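Long-range contacts in ribonucleoside-diphosphate reductase subunit beta (Bacillus halodurans C-125, PDB 2RCC), which probably serves as the iron-bearing small subunit of the enzyme that reduces ribonucleoside diphosphates to the deoxyribonucleotides needed for DNA synthesis: residues Asp263-Ile268 and Asp280-Ile285; Phe197-Arg202 and Asp271-Ile276. One frame throughout, in Å; residues are numbered along the deposited sequence. Where two conformers were deposited one is given.

Contact 1. Residues Asp263-Ile268 and Asp280-Ile285; sequences DWFRYI and DMETYI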
ATOM      1  N   ASP A 263     -21.754   9.620 -22.142  1.00 18.89           N
ATOM      2  CA  ASP A 263     -21.902  11.092 -22.107  1.00 20.92           C
ATOM      3  C   ASP A 263     -20.530  11.766 -22.124  1.00 18.32           C
ATOM      4  O   ASP A 263     -20.296  12.710 -22.872  1.00 17.81           O
ATOM      5  CB  ASP A 263     -22.674  11.547 -20.867  1.00 23.23           C
ATOM      6  CG  ASP A 263     -24.151  11.117 -20.871  1.00 29.80           C
ATOM      7  OD1 ASP A 263     -24.744  10.876 -21.950  1.00 39.66           O
ATOM      8  OD2 ASP A 263     -24.721  11.012 -19.755  1.00 46.98           O
ATOM      9  N   TRP A 264     -19.644  11.292 -21.270  1.00 20.99           N
ATOM     10  CA  TRP A 264     -18.290  11.809 -21.210  0.50 21.51           C
ATOM     11  C   TRP A 264     -17.583  11.638 -22.544  1.00 19.60           C
ATOM     12  O   TRP A 264     -16.948  12.571 -23.044  1.00 17.79           O
ATOM     13  CB  TRP A 264     -17.527  11.141 -20.080  0.50 23.37           C
ATOM     14  CG  TRP A 264     -17.800  11.799 -18.770  0.50 26.57           C
ATOM     15  CD1 TRP A 264     -18.830  11.566 -17.894  0.50 31.23           C
ATOM     16  CD2 TRP A 264     -17.031  12.835 -18.203  0.50 30.96           C
ATOM     17  NE1 TRP A 264     -18.730  12.381 -16.813  0.50 32.86           N
ATOM     18  CE2 TRP A 264     -17.626  13.172 -16.970  0.50 33.16           C
ATOM     19  CE3 TRP A 264     -15.878  13.508 -18.610  0.50 30.31           C
ATOM     20  CZ2 TRP A 264     -17.101  14.130 -16.135  0.50 32.32           C
ATOM     21  CZ3 TRP A 264     -15.364  14.473 -17.792  0.50 33.11           C
ATOM     22  CH2 TRP A 264     -15.976  14.788 -16.570  0.50 31.75           C
ATOM     23  N   PHE A 265     -17.679  10.441 -23.093  1.00 19.36           N
ATOM     24  CA  PHE A 265     -17.140  10.164 -24.417  1.00 15.82           C
ATOM     25  C   PHE A 265     -17.724  11.166 -25.448  1.00 15.94           C
ATOM     26  O   PHE A 265     -17.001  11.739 -26.254  1.00 16.61           O
ATOM     27  CB  PHE A 265     -17.520   8.754 -24.858  1.00 17.61           C
ATOM     28  CG  PHE A 265     -17.314   8.545 -26.313  1.00 19.88           C
ATOM     29  CD1 PHE A 265     -16.035   8.564 -26.813  1.00 20.47           C
ATOM     30  CD2 PHE A 265     -18.398   8.455 -27.187  1.00 23.73           C
ATOM     31  CE1 PHE A 265     -15.800   8.436 -28.189  1.00 25.19           C
ATOM     32  CE2 PHE A 265     -18.180   8.335 -28.561  1.00 28.05           C
ATOM     33  CZ  PHE A 265     -16.861   8.299 -29.048  1.00 18.87           C
ATOM     34  N   ARG A 266     -19.039  11.391 -25.405  1.00 15.84           N
ATOM     35  CA  ARG A 266     -19.647  12.328 -26.356  1.00 18.10           C
ATOM     36  C   ARG A 266     -19.149  13.779 -26.188  1.00 18.25           C
ATOM     37  O   ARG A 266     -18.986  14.520 -27.154  1.00 17.78           O
ATOM     38  CB  ARG A 266     -21.165  12.307 -26.238  1.00 16.05           C
ATOM     39  CG  ARG A 266     -21.837  11.149 -26.937  1.00 19.68           C
ATOM     40  CD  ARG A 266     -23.372  11.250 -26.788  1.00 27.61           C
ATOM     41  NE  ARG A 266     -23.882  10.456 -25.673  1.00 38.86           N
ATOM     42  CZ  ARG A 266     -24.608   9.333 -25.762  1.00 47.47           C
ATOM     43  NH1 ARG A 266     -25.039   8.826 -26.925  1.00 55.83           N
ATOM     44  NH2 ARG A 266     -24.965   8.718 -24.641  1.00 56.66           N
ATOM     45  N   TYR A 267     -18.956  14.170 -24.941  1.00 17.86           N
ATOM     46  CA  TYR A 267     -18.517  15.509 -24.575  1.00 19.67           C
ATOM     47  C   TYR A 267     -17.104  15.833 -25.043  1.00 20.63           C
ATOM     48  O   TYR A 267     -16.847  16.911 -25.554  1.00 22.32           O
ATOM     49  CB  TYR A 267     -18.588  15.586 -23.050  1.00 20.79           C
ATOM     50  CG  TYR A 267     -18.252  16.890 -22.383  1.00 24.38           C
ATOM     51  CD1 TYR A 267     -18.890  18.055 -22.759  1.00 22.74           C
ATOM     52  CD2 TYR A 267     -17.402  16.929 -21.270  1.00 27.86           C
ATOM     53  CE1 TYR A 267     -18.637  19.250 -22.119  1.00 25.10           C
ATOM     54  CE2 TYR A 267     -17.152  18.114 -20.609  1.00 22.23           C
ATOM     55  CZ  TYR A 267     -17.770  19.282 -21.055  1.00 29.31           C
ATOM     56  OH  TYR A 267     -17.549  20.486 -20.432  1.00 26.71           O
ATOM     57  N   ILE A 268     -16.196  14.890 -24.869  1.00 21.16           N
ATOM     58  CA  ILE A 268     -14.769  15.108 -25.176  1.00 25.33           C
ATOM     59  C   ILE A 268     -14.283  14.649 -26.544  1.00 23.59           C
ATOM     60  O   ILE A 268     -13.422  15.300 -27.129  1.00 20.88           O
ATOM     61  CB  ILE A 268     -13.876  14.430 -24.094  1.00 23.56           C
ATOM     62  CG1 ILE A 268     -14.221  14.976 -22.725  1.00 27.07           C
ATOM     63  CG2 ILE A 268     -12.365  14.666 -24.348  1.00 22.68           C
ATOM     64  CD1 ILE A 268     -13.142  14.659 -21.695  1.00 31.35           C
ATOM     65  N   ASP A 280     -19.687   2.649 -32.532  1.00 17.51           N
ATOM     66  CA  ASP A 280     -18.828   1.538 -32.149  1.00 17.10           C
ATOM     67  C   ASP A 280     -18.296   1.706 -30.728  1.00 17.19           C
ATOM     68  O   ASP A 280     -18.210   0.724 -30.007  1.00 17.47           O
ATOM     69  CB  ASP A 280     -17.595   1.409 -33.074  1.00 16.09           C
ATOM     70  CG  ASP A 280     -17.920   0.835 -34.476  1.00 22.04           C
ATOM     71  OD1 ASP A 280     -18.982   0.208 -34.695  1.00 22.71           O
ATOM     72  OD2 ASP A 280     -17.061   1.012 -35.362  1.00 22.29           O
HETATM   73  N   MSE A 281     -17.926   2.930 -30.342  1.00 16.54           N
HETATM   74  CA  MSE A 281     -17.458   3.188 -28.990  1.00 18.76           C
HETATM   75  C   MSE A 281     -18.562   2.960 -27.956  1.00 18.09           C
HETATM   76  O   MSE A 281     -18.310   2.420 -26.896  1.00 16.27           O
HETATM   77  CB  MSE A 281     -16.937   4.640 -28.845  1.00 20.15           C
HETATM   78  CG  MSE A 281     -16.290   4.932 -27.481  1.00 18.88           C
HETATM   79 SE   MSE A 281     -14.679   3.950 -27.164  0.75 16.17          SE
HETATM   80  CE  MSE A 281     -13.446   5.257 -27.915  1.00 18.76           C
ATOM     81  N   GLU A 282     -19.770   3.420 -28.252  1.00 19.02           N
ATOM     82  CA  GLU A 282     -20.880   3.253 -27.341  1.00 20.76           C
ATOM     83  C   GLU A 282     -21.186   1.766 -27.158  1.00 21.60           C
ATOM     84  O   GLU A 282     -21.391   1.338 -26.026  1.00 24.29           O
ATOM     85  CB  GLU A 282     -22.081   4.109 -27.785  1.00 21.29           C
ATOM     86  CG  GLU A 282     -21.741   5.595 -27.544  1.00 23.57           C
ATOM     87  CD  GLU A 282     -22.837   6.568 -27.862  1.00 25.49           C
ATOM     88  OE1 GLU A 282     -23.907   6.145 -28.297  1.00 43.65           O
ATOM     89  OE2 GLU A 282     -22.592   7.784 -27.693  1.00 31.25           O
ATOM     90  N   THR A 283     -21.143   0.990 -28.243  1.00 20.30           N
ATOM     91  CA  THR A 283     -21.346  -0.457 -28.172  1.00 20.84           C
ATOM     92  C   THR A 283     -20.241  -1.095 -27.330  1.00 18.21           C
ATOM     93  O   THR A 283     -20.519  -1.994 -26.562  1.00 17.10           O
ATOM     94  CB  THR A 283     -21.396  -1.104 -29.540  1.00 18.45           C
ATOM     95  OG1 THR A 283     -22.360  -0.422 -30.341  1.00 20.48           O
ATOM     96  CG2 THR A 283     -21.765  -2.611 -29.469  1.00 21.04           C
ATOM     97  N   TYR A 284     -19.012  -0.633 -27.492  1.00 20.57           N
ATOM     98  CA  TYR A 284     -17.870  -1.102 -26.691  1.00 21.50           C
ATOM     99  C   TYR A 284     -18.070  -0.817 -25.195  1.00 21.97           C
ATOM    100  O   TYR A 284     -17.804  -1.682 -24.358  1.00 19.44           O
ATOM    101  CB  TYR A 284     -16.544  -0.514 -27.233  1.00 22.62           C
ATOM    102  CG  TYR A 284     -15.335  -0.743 -26.354  1.00 25.66           C
ATOM    103  CD1 TYR A 284     -14.830  -2.026 -26.144  1.00 27.48           C
ATOM    104  CD2 TYR A 284     -14.682   0.328 -25.737  1.00 24.36           C
ATOM    105  CE1 TYR A 284     -13.711  -2.231 -25.313  1.00 33.04           C
ATOM    106  CE2 TYR A 284     -13.584   0.134 -24.937  1.00 29.51           C
ATOM    107  CZ  TYR A 284     -13.094  -1.138 -24.735  1.00 27.32           C
ATOM    108  OH  TYR A 284     -11.998  -1.283 -23.920  1.00 32.88           O
ATOM    109  N   ILE A 285     -18.568   0.370 -24.855  1.00 21.49           N
ATOM    110  CA  ILE A 285     -18.887   0.688 -23.442  1.00 23.08           C
ATOM    111  C   ILE A 285     -19.986  -0.276 -22.897  1.00 22.26           C
ATOM    112  O   ILE A 285     -19.879  -0.745 -21.764  1.00 24.04           O
ATOM    113  CB  ILE A 285     -19.326   2.162 -23.275  1.00 23.78           C
ATOM    114  CG1 ILE A 285     -18.158   3.099 -23.620  1.00 25.78           C
ATOM    115  CG2 ILE A 285     -19.860   2.454 -21.823  1.00 21.88           C
ATOM    116  CD1 ILE A 285     -18.600   4.531 -23.951  1.00 21.36           C
TER
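A phenyl ring with an aliphatic chain laid over it, and a salt bridge beside them, join two nearly antiparallel helical segments, 263-268 and 280-285, in this ferritin-like, all-helical subunit. The segment axes come within 10.8 Å and make an angle of 154°, a spacing that long side chains have to bridge. F265 has the largest share in this. With its CG anti to the backbone N (chi1 165°), the ring reaches across to M281, a selenomethionine, whose CG sits above the ring centre, 3.6 Å from the centroid and 11° off the ring normal: a CH-pi contact. M281 also has its CG anti to the backbone N, but its chain then bends twice, so that SE reaches the ring only obliquely, 5.1 Å from the centroid of F265, in a looser Met-aromatic contact. At the edge of the same ring lies E282 OE2, 4.3 Å from F265 CD2.

That oxygen has a stronger partner. E282, extended beyond CG, crosses the R266 side chain at about a right angle and places OE2 over a face of the guanidinium, 2.8 Å from R266 NH1. No N-H points at it, so the attraction is one of charge alone. R266, bent at chi3, also turns NH2 to D263 OD1 in a weak 3.5 Å hydrogen bond, which completes a salt-bridge network of three residues. The segments belong to helices 244-268 and 278-295, and helix 191-202 packs against their buried side, S192 touching F265, M281 and I285.

Contact 2. Residues Phe197-Arg202 and Asp271-Ile276; sequences FYNLAR and DKIPGI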
ATOM      1  N   PHE A 197      -6.205   6.711 -26.439  1.00 17.54           N
ATOM      2  CA  PHE A 197      -4.778   6.558 -26.455  1.00 17.19           C
ATOM      3  C   PHE A 197      -4.355   5.360 -27.311  1.00 16.77           C
ATOM      4  O   PHE A 197      -3.409   5.464 -28.104  1.00 21.24           O
ATOM      5  CB  PHE A 197      -4.218   6.492 -25.029  1.00 18.07           C
ATOM      6  CG  PHE A 197      -4.448   7.750 -24.251  1.00 16.33           C
ATOM      7  CD1 PHE A 197      -3.859   8.932 -24.643  1.00 18.21           C
ATOM      8  CD2 PHE A 197      -5.277   7.765 -23.160  1.00 21.15           C
ATOM      9  CE1 PHE A 197      -4.078  10.095 -23.941  1.00 17.61           C
ATOM     10  CE2 PHE A 197      -5.491   8.931 -22.457  1.00 22.18           C
ATOM     11  CZ  PHE A 197      -4.895  10.083 -22.859  1.00 20.53           C
ATOM     12  N   TYR A 198      -5.072   4.240 -27.178  1.00 18.38           N
ATOM     13  CA  TYR A 198      -4.746   3.052 -27.982  1.00 19.10           C
ATOM     14  C   TYR A 198      -5.016   3.284 -29.465  1.00 19.67           C
ATOM     15  O   TYR A 198      -4.298   2.728 -30.307  1.00 18.83           O
ATOM     16  CB  TYR A 198      -5.522   1.812 -27.509  1.00 19.96           C
ATOM     17  CG  TYR A 198      -5.312   1.416 -26.058  1.00 22.62           C
ATOM     18  CD1 TYR A 198      -4.059   1.487 -25.448  1.00 30.98           C
ATOM     19  CD2 TYR A 198      -6.372   0.906 -25.308  1.00 23.32           C
ATOM     20  CE1 TYR A 198      -3.888   1.100 -24.115  1.00 28.51           C
ATOM     21  CE2 TYR A 198      -6.211   0.523 -24.005  1.00 24.54           C
ATOM     22  CZ  TYR A 198      -4.971   0.617 -23.422  1.00 28.34           C
ATOM     23  OH  TYR A 198      -4.848   0.222 -22.131  1.00 28.55           O
ATOM     24  N   ASN A 199      -6.038   4.095 -29.783  1.00 16.63           N
ATOM     25  CA  ASN A 199      -6.359   4.430 -31.184  1.00 19.15           C
ATOM     26  C   ASN A 199      -5.194   5.186 -31.803  1.00 20.88           C
ATOM     27  O   ASN A 199      -4.932   5.045 -32.990  1.00 23.71           O
ATOM     28  CB  ASN A 199      -7.662   5.256 -31.272  1.00 17.83           C
ATOM     29  CG  ASN A 199      -8.046   5.639 -32.715  1.00 19.50           C
ATOM     30  OD1 ASN A 199      -8.249   4.782 -33.563  1.00 20.92           O
ATOM     31  ND2 ASN A 199      -8.170   6.932 -32.967  1.00 21.68           N
ATOM     32  N   LEU A 200      -4.508   6.022 -31.029  1.00 19.56           N
ATOM     33  CA  LEU A 200      -3.313   6.725 -31.554  1.00 18.51           C
ATOM     34  C   LEU A 200      -2.160   5.768 -31.824  1.00 19.23           C
ATOM     35  O   LEU A 200      -1.549   5.795 -32.903  1.00 20.73           O
ATOM     36  CB  LEU A 200      -2.843   7.858 -30.604  1.00 19.41           C
ATOM     37  CG  LEU A 200      -3.766   9.079 -30.451  1.00 17.39           C
ATOM     38  CD1 LEU A 200      -3.249  10.061 -29.416  1.00 17.92           C
ATOM     39  CD2 LEU A 200      -3.951   9.804 -31.796  1.00 24.51           C
ATOM     40  N   ALA A 201      -1.926   4.881 -30.874  1.00 18.73           N
ATOM     41  CA  ALA A 201      -0.786   3.988 -30.888  1.00 19.53           C
ATOM     42  C   ALA A 201      -0.908   2.877 -31.907  1.00 20.26           C
ATOM     43  O   ALA A 201       0.104   2.487 -32.461  1.00 18.36           O
ATOM     44  CB  ALA A 201      -0.522   3.434 -29.493  1.00 20.11           C
ATOM     45  N   ARG A 202      -2.130   2.419 -32.217  1.00 19.38           N
ATOM     46  CA  ARG A 202      -2.299   1.382 -33.247  1.00 22.27           C
ATOM     47  C   ARG A 202      -1.904   1.934 -34.615  1.00 22.14           C
ATOM     48  O   ARG A 202      -1.566   1.159 -35.489  1.00 18.93           O
ATOM     49  CB  ARG A 202      -3.721   0.827 -33.262  1.00 23.88           C
ATOM     50  CG  ARG A 202      -4.754   1.772 -33.854  1.00 23.07           C
ATOM     51  CD  ARG A 202      -6.109   1.347 -33.474  1.00 27.38           C
ATOM     52  NE  ARG A 202      -7.144   2.145 -34.112  1.00 27.36           N
ATOM     53  CZ  ARG A 202      -7.603   1.943 -35.337  1.00 23.66           C
ATOM     54  NH1 ARG A 202      -7.159   0.935 -36.078  1.00 28.21           N
ATOM     55  NH2 ARG A 202      -8.534   2.745 -35.816  1.00 21.33           N
ATOM     56  N   ASP A 271     -17.627  12.605 -32.470  1.00 18.04           N
ATOM     57  CA  ASP A 271     -17.318  12.186 -33.841  1.00 17.82           C
ATOM     58  C   ASP A 271     -16.126  12.979 -34.420  1.00 17.49           C
ATOM     59  O   ASP A 271     -16.003  13.105 -35.618  1.00 20.40           O
ATOM     60  CB  ASP A 271     -18.585  12.335 -34.726  1.00 19.86           C
ATOM     61  CG  ASP A 271     -19.063  13.788 -34.880  1.00 23.00           C
ATOM     62  OD1 ASP A 271     -18.554  14.692 -34.186  1.00 23.29           O
ATOM     63  OD2 ASP A 271     -19.983  14.023 -35.689  1.00 28.39           O
ATOM     64  N   LYS A 272     -15.244  13.493 -33.572  1.00 14.91           N
ATOM     65  CA  LYS A 272     -14.171  14.399 -34.000  1.00 16.69           C
ATOM     66  C   LYS A 272     -12.796  13.760 -34.233  1.00 18.51           C
ATOM     67  O   LYS A 272     -11.875  14.434 -34.736  1.00 16.02           O
ATOM     68  CB  LYS A 272     -13.991  15.491 -32.941  1.00 18.76           C
ATOM     69  CG  LYS A 272     -15.182  16.463 -32.758  1.00 26.86           C
ATOM     70  CD  LYS A 272     -15.148  17.575 -33.793  1.00 36.30           C
ATOM     71  CE  LYS A 272     -16.424  18.458 -33.830  1.00 39.15           C
ATOM     72  NZ  LYS A 272     -16.696  19.114 -32.525  1.00 41.50           N
ATOM     73  N   ILE A 273     -12.653  12.483 -33.909  1.00 19.53           N
ATOM     74  CA  ILE A 273     -11.329  11.851 -33.940  1.00 18.35           C
ATOM     75  C   ILE A 273     -11.262  10.773 -34.992  1.00 18.02           C
ATOM     76  O   ILE A 273     -12.014   9.811 -34.923  1.00 18.06           O
ATOM     77  CB  ILE A 273     -10.977  11.247 -32.567  1.00 17.42           C
ATOM     78  CG1 ILE A 273     -10.988  12.345 -31.477  1.00 20.78           C
ATOM     79  CG2 ILE A 273      -9.613  10.532 -32.625  1.00 16.02           C
ATOM     80  CD1 ILE A 273      -9.908  13.502 -31.702  1.00 15.78           C
ATOM     81  N   PRO A 274     -10.342  10.911 -35.947  1.00 18.34           N
ATOM     82  CA  PRO A 274     -10.181   9.887 -36.950  1.00 18.56           C
ATOM     83  C   PRO A 274      -9.964   8.496 -36.325  1.00 19.32           C
ATOM     84  O   PRO A 274      -9.239   8.352 -35.353  1.00 17.27           O
ATOM     85  CB  PRO A 274      -8.908  10.337 -37.703  1.00 19.42           C
ATOM     86  CG  PRO A 274      -8.900  11.844 -37.532  1.00 20.36           C
ATOM     87  CD  PRO A 274      -9.390  12.037 -36.148  1.00 18.71           C
ATOM     88  N   GLY A 275     -10.633   7.498 -36.847  1.00 19.57           N
ATOM     89  CA  GLY A 275     -10.470   6.161 -36.317  1.00 20.03           C
ATOM     90  C   GLY A 275     -11.421   5.752 -35.219  1.00 20.24           C
ATOM     91  O   GLY A 275     -11.464   4.570 -34.934  1.00 20.19           O
ATOM     92  N   ILE A 276     -12.178   6.697 -34.633  1.00 18.50           N
ATOM     93  CA  ILE A 276     -13.138   6.387 -33.579  0.50 19.58           C
ATOM     94  C   ILE A 276     -14.551   6.676 -34.074  1.00 19.10           C
ATOM     95  O   ILE A 276     -14.909   7.829 -34.293  1.00 20.53           O
ATOM     96  CB  ILE A 276     -12.875   7.199 -32.300  0.50 20.59           C
ATOM     97  CG1 ILE A 276     -11.441   7.011 -31.788  0.50 25.59           C
ATOM     98  CG2 ILE A 276     -13.871   6.801 -31.203  0.50 21.77           C
ATOM     99  CD1 ILE A 276     -11.098   5.602 -31.385  0.50 26.02           C
TER
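N199 lays its carboxamide along the side chain of I276, the two sliding past each other in opposite directions, with I276 CD1 3.3 Å from N199 CG. The loop partner is a type II beta turn, I273 to I276, closed by the bond from I276 N to I273 O, and it packs against the C-terminal part of helix 191-202. With CG anti to its backbone N (chi1 180°), N199 faces the turn and gives an N-H of ND2 to P274 O at 3.0 Å. The bond is fairly straight (161°) and lies close to the amide plane, so it ties the central peptide of the turn to the helix. An alanine here would remove the whole carboxamide and would probably loosen the turn from the helix and deprive R202 of an acceptor for two of its nitrogens.

G275 holds the positive-phi position of the turn, where a CB would clash with N199 OD1 and be jammed against the preceding carbonyl. W312 touches both N199 and I276, and the R202 guanidinium makes a cation-pi contact with it. R202 starts from the crowded first torsion (chi1 74°) and then runs extended to NE, which brings its guanidinium alongside the amide. Its grip on N199 is side-on, both nitrogens meeting a single oxygen: R202 NE hydrogen-bonds N199 OD1 at 2.9 Å, meeting one of its lone pairs, and R202 NH2 hydrogen-bonds the same OD1 at 3.1 Å, nearly along the C=O axis.

The two contacts illustrate how a loop and the helices it connects can share partners. Segment 271-276 of contact 2 lies in the connection between the helices that meet in contact 1, and helix 191-202 serves both, through S192 in one and N199 in the other. Their centres are about 12 Å apart, and I276 joins them directly: while its CD1 lies against N199, its CG2 packs 3.7 Å from M281 CE and 3.9 Å from F265 CE1. The apolar packing of contact 1 thus continues through I276 to the turn of contact 2. Both lie away from the probable di-iron ligands and active-site tyrosine and read as structural packing; a bound PEG, probably from the crystallisation liquor, lies about 4 Å from R202's side chain.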